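Local coordinates for protein intracellular growth locus, subunit C (Francisella tularensis subsp. tularensis, PDB 2QWU) that probably serves intracellular growth and host-cell invasion by Francisella tularensis, as a product of its pathogenicity island, at residues I7-Q10 against Q11-G15; G58-V61 against T62-D65; R100-I103 against E104-V107; G167-K170 against D171-Y175; C194-S197 against T198-G201. The protein carries 2 engineered substitutions. All coordinates share one frame; numbering follows the deposited sequence.

Contact 1 of 5, residues I7-Q10 against Q11-G15; sequences ITRQ and QVTSG
Thr8 and Val12 begin the regular backbone bonding of helix 9-14, with Val12 N giving its hydrogen to Thr8 O at 3.2 Å and Thr13 N following to Arg9 O at 2.8 Å. Beside the first of these bonds, the hydroxyl of Thr8 turns back over the helix start. With OG1 placed between the backbone N and the carbonyl carbon (chi1 65°), it accepts from Gln11 N at 3.2 Å along a nearly straight line of 160°. Thr8 is thus a textbook N-cap, occupying an N-H of the first turn that has no earlier helical carbonyl to reach. Ile7, just before the cap, meets Val12, four places after the cap: Ile7 CG2 rests on Val12 CG2 at 3.7 Å, the two branches meeting at an angle. This pairing is a hydrophobic staple, and it continues inward, where Ile7 packs on Ile18 and Val20 of strand 18-21 and Val12 touches Cys194. Further along, Gln10 O is gripped twice by Ser14, by OG at 2.7 Å and by N at 2.9 Å, the two donors arriving from opposite faces of the carbonyl plane. Thr13 OG1 adds a weak bond to Arg9 O and lies 3.5 Å from Arg9 CD, the arginine chain bending there. Gly15, with positive phi, then leaves the helix.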
# COMPACT_ATOMS: atom_id res chain seq x y z
N ILE A 7 -12.88 -7.22 0.52
CA ILE A 7 -13.70 -6.30 -0.27
C ILE A 7 -14.94 -7.05 -0.76
O ILE A 7 -14.83 -8.05 -1.50
CB ILE A 7 -12.93 -5.78 -1.44
CG1 ILE A 7 -11.66 -5.05 -0.91
CG2 ILE A 7 -13.82 -4.81 -2.23
CD1 ILE A 7 -10.68 -4.69 -2.03
N THR A 8 -16.13 -6.56 -0.38
CA THR A 8 -17.38 -7.23 -0.76
C THR A 8 -17.94 -6.71 -2.09
O THR A 8 -17.76 -5.54 -2.44
CB THR A 8 -18.51 -7.02 0.36
OG1 THR A 8 -18.84 -5.61 0.43
CG2 THR A 8 -18.00 -7.49 1.72
N ARG A 9 -18.65 -7.57 -2.82
CA ARG A 9 -19.26 -7.16 -4.08
C ARG A 9 -20.19 -5.96 -3.86
O ARG A 9 -20.24 -5.04 -4.68
CB ARG A 9 -20.02 -8.33 -4.70
CG ARG A 9 -20.76 -7.95 -5.98
CD ARG A 9 -19.86 -7.26 -6.99
NE ARG A 9 -18.69 -8.08 -7.33
CZ ARG A 9 -17.77 -7.71 -8.21
NH1 ARG A 9 -17.87 -6.54 -8.84
NH2 ARG A 9 -16.74 -8.52 -8.46
N GLN A 10 -20.93 -5.96 -2.75
CA GLN A 10 -21.81 -4.84 -2.40
C GLN A 10 -21.04 -3.51 -2.33
O GLN A 10 -21.50 -2.50 -2.86
CB GLN A 10 -22.49 -5.11 -1.04
CG GLN A 10 -23.16 -3.86 -0.41
CD GLN A 10 -24.44 -3.42 -1.14
OE1 GLN A 10 -25.14 -4.25 -1.76
NE2 GLN A 10 -24.76 -2.13 -1.04
N GLN A 11 -19.88 -3.47 -1.66
CA GLN A 11 -19.10 -2.24 -1.62
C GLN A 11 -18.73 -1.75 -3.03
O GLN A 11 -18.80 -0.56 -3.32
CB GLN A 11 -17.77 -2.44 -0.88
CG GLN A 11 -17.87 -2.35 0.63
CD GLN A 11 -16.61 -2.81 1.29
OE1 GLN A 11 -15.83 -2.00 1.84
NE2 GLN A 11 -16.38 -4.12 1.23
N VAL A 12 -18.30 -2.68 -3.88
CA VAL A 12 -17.88 -2.33 -5.23
C VAL A 12 -19.06 -1.87 -6.09
O VAL A 12 -18.95 -0.91 -6.84
CB VAL A 12 -17.19 -3.55 -5.93
CG1 VAL A 12 -16.67 -3.15 -7.36
CG2 VAL A 12 -16.05 -4.04 -5.09
N THR A 13 -20.19 -2.55 -5.98
CA THR A 13 -21.33 -2.15 -6.80
C THR A 13 -21.90 -0.80 -6.34
O THR A 13 -22.24 0.06 -7.17
CB THR A 13 -22.43 -3.21 -6.72
OG1 THR A 13 -21.96 -4.43 -7.33
CG2 THR A 13 -23.72 -2.69 -7.45
N SER A 14 -21.95 -0.58 -5.03
CA SER A 14 -22.55 0.64 -4.49
C SER A 14 -21.69 1.92 -4.46
O SER A 14 -22.24 3.03 -4.29
CB SER A 14 -23.09 0.32 -3.08
OG SER A 14 -22.02 0.03 -2.18
N GLY A 15 -20.38 1.78 -4.61
CA GLY A 15 -19.49 2.92 -4.56
C GLY A 15 -19.16 3.38 -3.14
O GLY A 15 -18.77 4.53 -2.91

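Contact 2 of 5, residues G58-V61 against T62-D65; sequences GEDV and TKAD
An Asx turn organises the exposed loop at Asp60 and Thr62, the aspartate side chain reaching forward to the backbone N-H two residues on. Asp60 OD1 accepts from Thr62 N at 3.3 Å and, more closely, from Thr62 OG1 at 2.8 Å. Both donors approach the same face of the carboxylate, well above its plane, so the oxygen is clasped from one side by the main chain and side chain of a single residue. Two torsions make this possible: Asp60 CG lies opposite the backbone N (chi1 -179°), while Thr62 OG1 sits between its own N and carbonyl carbon (chi1 68°), facing back down the turn. The other carboxylate oxygen looks toward Lys63. The extended lysine chain runs past Asp60 OD2, with CE at 3.7 Å and NZ at 3.8 Å, a long salt bridge.

Two main-chain bonds close the turn as well. Lys63 N donates to Asp60 O at 3.1 Å and Ala64 N to Val61 O at 3.2 Å, each donor standing above the carbonyl plane. Glu59 OE2 comes within 3.8 Å of Ala64 CB, whereas its OE1 accepts from Asp56 N. The turn lies in the long connection between strand 46-47 and strand 71-79, where Val61 packs on Ser30 and Ile55, and the Ala64 methyl rests on Val53 and Ile55 of the same connection.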
# COMPACT_ATOMS: atom_id res chain seq x y z
N GLY A 58 0.97 -18.22 -0.38
CA GLY A 58 1.24 -19.61 -0.74
C GLY A 58 2.68 -19.92 -1.03
O GLY A 58 3.05 -21.09 -1.24
N GLU A 59 3.52 -18.88 -1.07
CA GLU A 59 4.91 -19.07 -1.42
C GLU A 59 5.67 -19.86 -0.34
O GLU A 59 5.46 -19.70 0.87
CB GLU A 59 5.55 -17.68 -1.66
CG GLU A 59 6.95 -17.72 -2.26
CD GLU A 59 7.62 -16.35 -2.23
OE1 GLU A 59 6.91 -15.33 -2.38
OE2 GLU A 59 8.86 -16.28 -2.08
N ASP A 60 6.59 -20.70 -0.79
CA ASP A 60 7.41 -21.54 0.07
C ASP A 60 8.52 -20.66 0.67
O ASP A 60 9.44 -20.26 -0.05
CB ASP A 60 7.99 -22.65 -0.83
CG ASP A 60 8.83 -23.63 -0.10
OD1 ASP A 60 9.15 -23.43 1.10
OD2 ASP A 60 9.18 -24.63 -0.77
N VAL A 61 8.48 -20.37 1.97
CA VAL A 61 9.45 -19.45 2.56
C VAL A 61 10.90 -19.89 2.57
O VAL A 61 11.78 -19.06 2.67
CB VAL A 61 9.04 -19.02 4.01
CG1 VAL A 61 7.61 -18.45 3.99
CG2 VAL A 61 9.11 -20.23 4.98
N THR A 62 11.11 -21.20 2.45
CA THR A 62 12.46 -21.79 2.46
C THR A 62 13.17 -21.53 1.14
O THR A 62 14.38 -21.72 1.03
CB THR A 62 12.43 -23.33 2.70
OG1 THR A 62 11.86 -23.98 1.57
CG2 THR A 62 11.67 -23.67 3.92
N LYS A 63 12.40 -21.14 0.12
CA LYS A 63 12.99 -20.83 -1.16
C LYS A 63 13.15 -19.31 -1.32
O LYS A 63 13.72 -18.85 -2.31
CB LYS A 63 12.12 -21.37 -2.28
CG LYS A 63 12.24 -22.86 -2.46
CD LYS A 63 11.28 -23.32 -3.54
CE LYS A 63 11.34 -24.82 -3.72
NZ LYS A 63 10.10 -25.31 -4.43
N ALA A 64 12.65 -18.54 -0.37
CA ALA A 64 12.73 -17.08 -0.44
C ALA A 64 14.14 -16.63 -0.05
O ALA A 64 14.62 -16.97 1.03
CB ALA A 64 11.73 -16.45 0.48
N ASP A 65 14.82 -15.90 -0.91
CA ASP A 65 16.14 -15.45 -0.53
C ASP A 65 16.38 -13.99 -0.87
O ASP A 65 16.80 -13.20 -0.02
CB ASP A 65 17.17 -16.37 -1.16
CG ASP A 65 16.95 -16.57 -2.64
OD1 ASP A 65 15.79 -16.43 -3.12
OD2 ASP A 65 17.95 -16.88 -3.34

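Contact 3 of 5, residues R100-I103 against E104-V107; sequences RTKI and EEKV
Arg100 and Glu104 stand one turn apart on helix 97-114, which also carries a second acid-base pair, Lys102 and Glu105, and the two illustrate the i to i+4 and i to i+3 spacings of helical salt bridges. Main-chain acceptors are met first: Arg100 O takes Glu104 N at 3.0 Å, Thr101 O takes Glu105 N, Lys102 O takes Lys106 N, and Ile103 O takes Val107 N at 2.9 Å. Among the side chains, the closer pair is Lys102 with Glu105, lying side by side and pointing the same way. Bends at chi2 and chi3 fold the lysine chain round to the carboxylate. Lys102 NZ donates to Glu105 OE1 at 3.0 Å, from the syn side and 32° out of the carboxylate plane, and more weakly to OE2 at 3.4 Å, so one ammonium spans both oxygens. Arg100 NE reaches Glu104 OE2 at 3.5 Å, a weak but straight bond of 169°. The oxygen sits at the edge of the guanidinium, yet the two flat groups are turned 75° against each other. Glu105 OE2 also lies beside the methyl of Thr101. Lys106 finds its partners beyond the helix, Glu46 and the carbonyl of Ala44. Toward the sheet, Ile103 and Glu104 touch Ile160 of strand 157-162, and buried Ile103 CG2 approaches Val107 CG2 at 4.2 Å.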
# COMPACT_ATOMS: atom_id res chain seq x y z
N ARG A 100 14.58 8.08 7.81
CA ARG A 100 13.25 8.50 8.20
C ARG A 100 13.18 10.03 8.23
O ARG A 100 12.26 10.67 7.73
CB ARG A 100 12.93 7.94 9.58
CG ARG A 100 11.85 8.66 10.31
CD ARG A 100 12.16 8.58 11.75
NE ARG A 100 11.15 9.19 12.58
CZ ARG A 100 11.05 8.97 13.89
NH1 ARG A 100 11.91 8.16 14.51
NH2 ARG A 100 10.06 9.53 14.58
N THR A 101 14.19 10.63 8.85
CA THR A 101 14.21 12.08 8.99
C THR A 101 14.33 12.75 7.63
O THR A 101 13.68 13.75 7.38
CB THR A 101 15.38 12.52 9.92
OG1 THR A 101 15.30 11.80 11.15
CG2 THR A 101 15.33 14.06 10.18
N LYS A 102 15.13 12.19 6.73
CA LYS A 102 15.29 12.78 5.42
C LYS A 102 14.04 12.66 4.54
O LYS A 102 13.72 13.56 3.75
CB LYS A 102 16.54 12.19 4.73
CG LYS A 102 17.81 12.48 5.60
CD LYS A 102 18.02 14.00 5.85
CE LYS A 102 18.12 14.30 7.35
NZ LYS A 102 18.49 15.73 7.61
N ILE A 103 13.29 11.58 4.70
CA ILE A 103 12.07 11.48 3.92
C ILE A 103 11.07 12.51 4.47
O ILE A 103 10.37 13.21 3.73
CB ILE A 103 11.45 10.06 4.02
CG1 ILE A 103 12.38 9.08 3.33
CG2 ILE A 103 10.07 10.06 3.40
CD1 ILE A 103 11.91 7.63 3.44
N GLU A 104 11.01 12.64 5.78
CA GLU A 104 10.05 13.56 6.36
C GLU A 104 10.32 14.98 5.90
O GLU A 104 9.38 15.75 5.58
CB GLU A 104 10.11 13.50 7.90
CG GLU A 104 9.62 12.22 8.54
CD GLU A 104 9.90 12.19 10.07
OE1 GLU A 104 10.85 12.88 10.56
OE2 GLU A 104 9.19 11.46 10.78
N GLU A 105 11.60 15.34 5.90
CA GLU A 105 12.00 16.69 5.47
C GLU A 105 11.73 16.96 4.02
O GLU A 105 11.37 18.07 3.64
CB GLU A 105 13.50 16.93 5.76
CG GLU A 105 13.80 17.11 7.25
CD GLU A 105 15.29 17.21 7.54
OE1 GLU A 105 16.08 17.26 6.55
OE2 GLU A 105 15.67 17.21 8.73
N LYS A 106 11.95 15.97 3.18
CA LYS A 106 11.71 16.12 1.75
C LYS A 106 10.22 16.28 1.48
O LYS A 106 9.81 17.13 0.69
CB LYS A 106 12.26 14.91 1.00
CG LYS A 106 12.14 15.03 -0.51
CD LYS A 106 13.05 16.17 -1.05
CE LYS A 106 12.95 16.31 -2.57
NZ LYS A 106 13.48 15.06 -3.24
N VAL A 107 9.40 15.49 2.17
CA VAL A 107 7.97 15.60 1.97
C VAL A 107 7.45 16.98 2.37
O VAL A 107 6.75 17.63 1.59
CB VAL A 107 7.21 14.46 2.76
CG1 VAL A 107 5.73 14.76 2.78
CG2 VAL A 107 7.52 13.10 2.12

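Contact 4 of 5, residues G167-K170 against D171-Y175; sequences GVSK and DGMRY
Ser169 and Asp171 both place their side chains between their own backbone N and carbonyl carbon (chi1 67° and 54°), which brings Ser169 OG up to Asp171 OD1 across a type I beta turn with a G1 beta bulge. Gly172, with positive phi, is the bulge glycine: its N donates to Ser169 O at 3.0 Å, and Ser169 N donates to the carbonyl oxygen of Met173, a selenomethionine, at 3.0 Å in a nearly straight bond of 175°. The serine hydroxyl works in two directions. It gives its proton to Asp171 OD1 at a short 2.5 Å, nearly on the line of that C-O bond, and accepts from Met173 N at 2.8 Å. The turn and the start of the returning arm, at Met173, are thereby joined through one oxygen. On the other side of the strand, Val168 CG2 lies over one face of the Arg174 guanidinium, offset toward its rim, while Arg174 NE makes a salt bridge to Glu164. Farther from the turn the two arms are linked through water: one molecule donates to Gly167 O at 2.8 Å and accepts from Tyr175 N at 2.8 Å.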
# COMPACT_ATOMS: atom_id res chain seq x y z
N GLY A 167 12.74 -6.29 14.58
CA GLY A 167 14.01 -6.05 15.26
C GLY A 167 14.87 -4.99 14.59
O GLY A 167 14.38 -4.08 13.88
N VAL A 168 16.17 -5.07 14.81
CA VAL A 168 17.08 -4.14 14.18
C VAL A 168 17.97 -4.98 13.30
O VAL A 168 18.60 -5.92 13.79
CB VAL A 168 17.90 -3.37 15.24
CG1 VAL A 168 18.86 -2.41 14.59
CG2 VAL A 168 16.93 -2.65 16.17
N SER A 169 18.01 -4.67 12.01
CA SER A 169 18.81 -5.44 11.08
C SER A 169 20.27 -5.26 11.39
O SER A 169 20.67 -4.32 12.11
CB SER A 169 18.56 -5.02 9.61
OG SER A 169 19.05 -3.71 9.38
N LYS A 170 21.09 -6.15 10.84
CA LYS A 170 22.52 -6.05 11.13
C LYS A 170 23.10 -4.74 10.64
O LYS A 170 24.15 -4.31 11.13
CB LYS A 170 23.32 -7.26 10.54
CG LYS A 170 22.87 -8.62 11.05
CD LYS A 170 22.63 -8.71 12.58
CE LYS A 170 22.25 -10.13 13.02
NZ LYS A 170 22.43 -10.44 14.47
N ASP A 171 22.43 -4.07 9.68
CA ASP A 171 22.92 -2.77 9.23
C ASP A 171 22.15 -1.52 9.77
O ASP A 171 22.26 -0.41 9.23
CB ASP A 171 23.07 -2.68 7.71
CG ASP A 171 21.81 -3.05 6.95
OD1 ASP A 171 20.78 -3.42 7.55
OD2 ASP A 171 21.88 -2.97 5.71
N GLY A 172 21.42 -1.74 10.86
CA GLY A 172 20.77 -0.64 11.56
C GLY A 172 19.41 -0.22 11.09
O GLY A 172 18.96 0.85 11.44
N MSE A 173 18.72 -1.07 10.33
CA MSE A 173 17.40 -0.65 9.84
C MSE A 173 16.28 -1.22 10.69
O MSE A 173 16.38 -2.34 11.18
CB MSE A 173 17.21 -1.09 8.37
CG MSE A 173 18.24 -0.46 7.43
SE MSE A 173 17.97 -0.88 5.68
CE MSE A 173 18.03 -2.61 5.73
N ARG A 174 15.20 -0.45 10.83
CA ARG A 174 14.04 -0.92 11.56
C ARG A 174 12.81 -0.86 10.67
O ARG A 174 12.77 -0.10 9.71
CB ARG A 174 13.78 -0.06 12.78
CG ARG A 174 14.73 -0.39 13.97
CD ARG A 174 14.55 0.68 15.06
NE ARG A 174 15.39 0.37 16.21
CZ ARG A 174 16.70 0.59 16.27
NH1 ARG A 174 17.35 1.16 15.25
NH2 ARG A 174 17.38 0.22 17.36
N TYR A 175 11.82 -1.67 11.02
CA TYR A 175 10.59 -1.65 10.23
C TYR A 175 9.88 -0.39 10.71
O TYR A 175 9.59 -0.27 11.93
CB TYR A 175 9.80 -2.90 10.53
CG TYR A 175 8.55 -3.07 9.67
CD1 TYR A 175 8.65 -3.18 8.29
CD2 TYR A 175 7.30 -3.22 10.27
CE1 TYR A 175 7.50 -3.47 7.50
CE2 TYR A 175 6.17 -3.51 9.52
CZ TYR A 175 6.28 -3.64 8.13
OH TYR A 175 5.17 -3.96 7.36
O HOH W 1 11.80 -3.26 13.32

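Contact 5 of 5, residues C194-S197 against T198-G201; sequences CAAS and TDKG
Asp199 leans its side chain inward across the turn, and the backbone N-H of Ala196 comes to meet it. CG lies beside the backbone N, and the carboxylate is presented so that Ala196 N donates to Asp199 OD2 at 2.8 Å with an angle of 163°, arriving on the anti side, 30° out of the carboxylate plane. The same oxygen is lined by methyl groups, Ala196 CB at 3.4 Å and Ala195 CB at 3.6 Å, so its polar contact sits among apolar neighbours. The main chain of Asp199 is equally engaged: its N donates to Ala196 O at 3.0 Å, closing a type I beta turn, and its O accepts from Cys194 N at 3.0 Å. Side chain and backbone of one residue thus bind the incoming arm of the connection between hairpin strands 189-193 and 200-204. Asp199 CB rests against Cys194 CB at 3.8 Å, while the sulfur, opposite the carbonyl carbon across chi1, leads off toward helix 9-14. On the outer curve, Ser197 OG is hydrogen-bonded to Asp134 OD2, and the side chains of Ala196 and Thr198, to either side of Ser197 in sequence, pack against the same aspartate. The Lys200 chain, extended beyond CG, runs alongside Ser197 O, with Lys200 CE at 3.7 Å.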
# COMPACT_ATOMS: atom_id res chain seq x y z
N CYS A 194 -13.21 -9.91 -5.04
CA CYS A 194 -13.99 -10.09 -3.83
C CYS A 194 -13.88 -11.46 -3.19
O CYS A 194 -12.75 -11.94 -3.07
CB CYS A 194 -15.44 -9.67 -4.12
SG CYS A 194 -15.50 -7.93 -4.76
N ALA A 195 -15.01 -12.09 -2.81
CA ALA A 195 -14.97 -13.35 -2.06
C ALA A 195 -14.17 -14.51 -2.67
O ALA A 195 -13.28 -15.08 -2.03
CB ALA A 195 -16.44 -13.82 -1.76
N ALA A 196 -14.56 -14.85 -3.88
CA ALA A 196 -13.95 -15.95 -4.58
C ALA A 196 -12.98 -15.41 -5.64
O ALA A 196 -13.04 -14.21 -5.98
CB ALA A 196 -15.07 -16.78 -5.19
N SER A 197 -12.08 -16.26 -6.13
CA SER A 197 -11.11 -15.87 -7.14
C SER A 197 -11.75 -15.49 -8.47
O SER A 197 -11.14 -14.79 -9.27
CB SER A 197 -10.07 -16.98 -7.40
OG SER A 197 -10.69 -18.08 -8.05
N THR A 198 -12.99 -15.92 -8.69
CA THR A 198 -13.71 -15.59 -9.91
C THR A 198 -14.59 -14.31 -9.68
O THR A 198 -15.44 -13.96 -10.52
CB THR A 198 -14.64 -16.77 -10.27
OG1 THR A 198 -15.50 -17.03 -9.15
CG2 THR A 198 -13.82 -18.06 -10.55
N ASP A 199 -14.39 -13.61 -8.56
CA ASP A 199 -15.21 -12.41 -8.27
C ASP A 199 -14.45 -11.11 -8.59
O ASP A 199 -14.45 -10.14 -7.79
CB ASP A 199 -15.62 -12.38 -6.79
CG ASP A 199 -16.76 -13.34 -6.46
OD1 ASP A 199 -17.64 -13.53 -7.33
OD2 ASP A 199 -16.78 -13.86 -5.33
N LYS A 200 -13.79 -11.10 -9.75
CA LYS A 200 -13.04 -9.92 -10.16
C LYS A 200 -13.92 -8.73 -10.54
O LYS A 200 -15.06 -8.87 -11.01
CB LYS A 200 -12.13 -10.25 -11.32
CG LYS A 200 -11.17 -11.37 -10.98
CD LYS A 200 -10.10 -11.52 -12.03
CE LYS A 200 -9.23 -12.73 -11.71
NZ LYS A 200 -7.95 -12.75 -12.50
N GLY A 201 -13.41 -7.54 -10.31
CA GLY A 201 -14.19 -6.40 -10.70
C GLY A 201 -13.30 -5.21 -10.83
O GLY A 201 -12.09 -5.29 -10.73

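In the fold
All five contacts are made within continuous stretches and follow one another in series, so none nests in or crosses another. Contact 1 forms the short N-terminal helix, contact 2 turns the loop before strand 71-79, and contact 3 is a piece of helix 97-114. Contact 4 then reverses the chain into strand 173-184, and contact 5 turns between the two last strands. Though far apart in sequence, contacts 1 and 5 touch: Arg9 NH2 lies 3.1 Å from Lys200 O, a weak, probable hydrogen bond, so the first helix meets the final hairpin. Contacts 3 and 4 lie on the far side of the chain's centre from this pair, their nearest atoms about 8 Å apart.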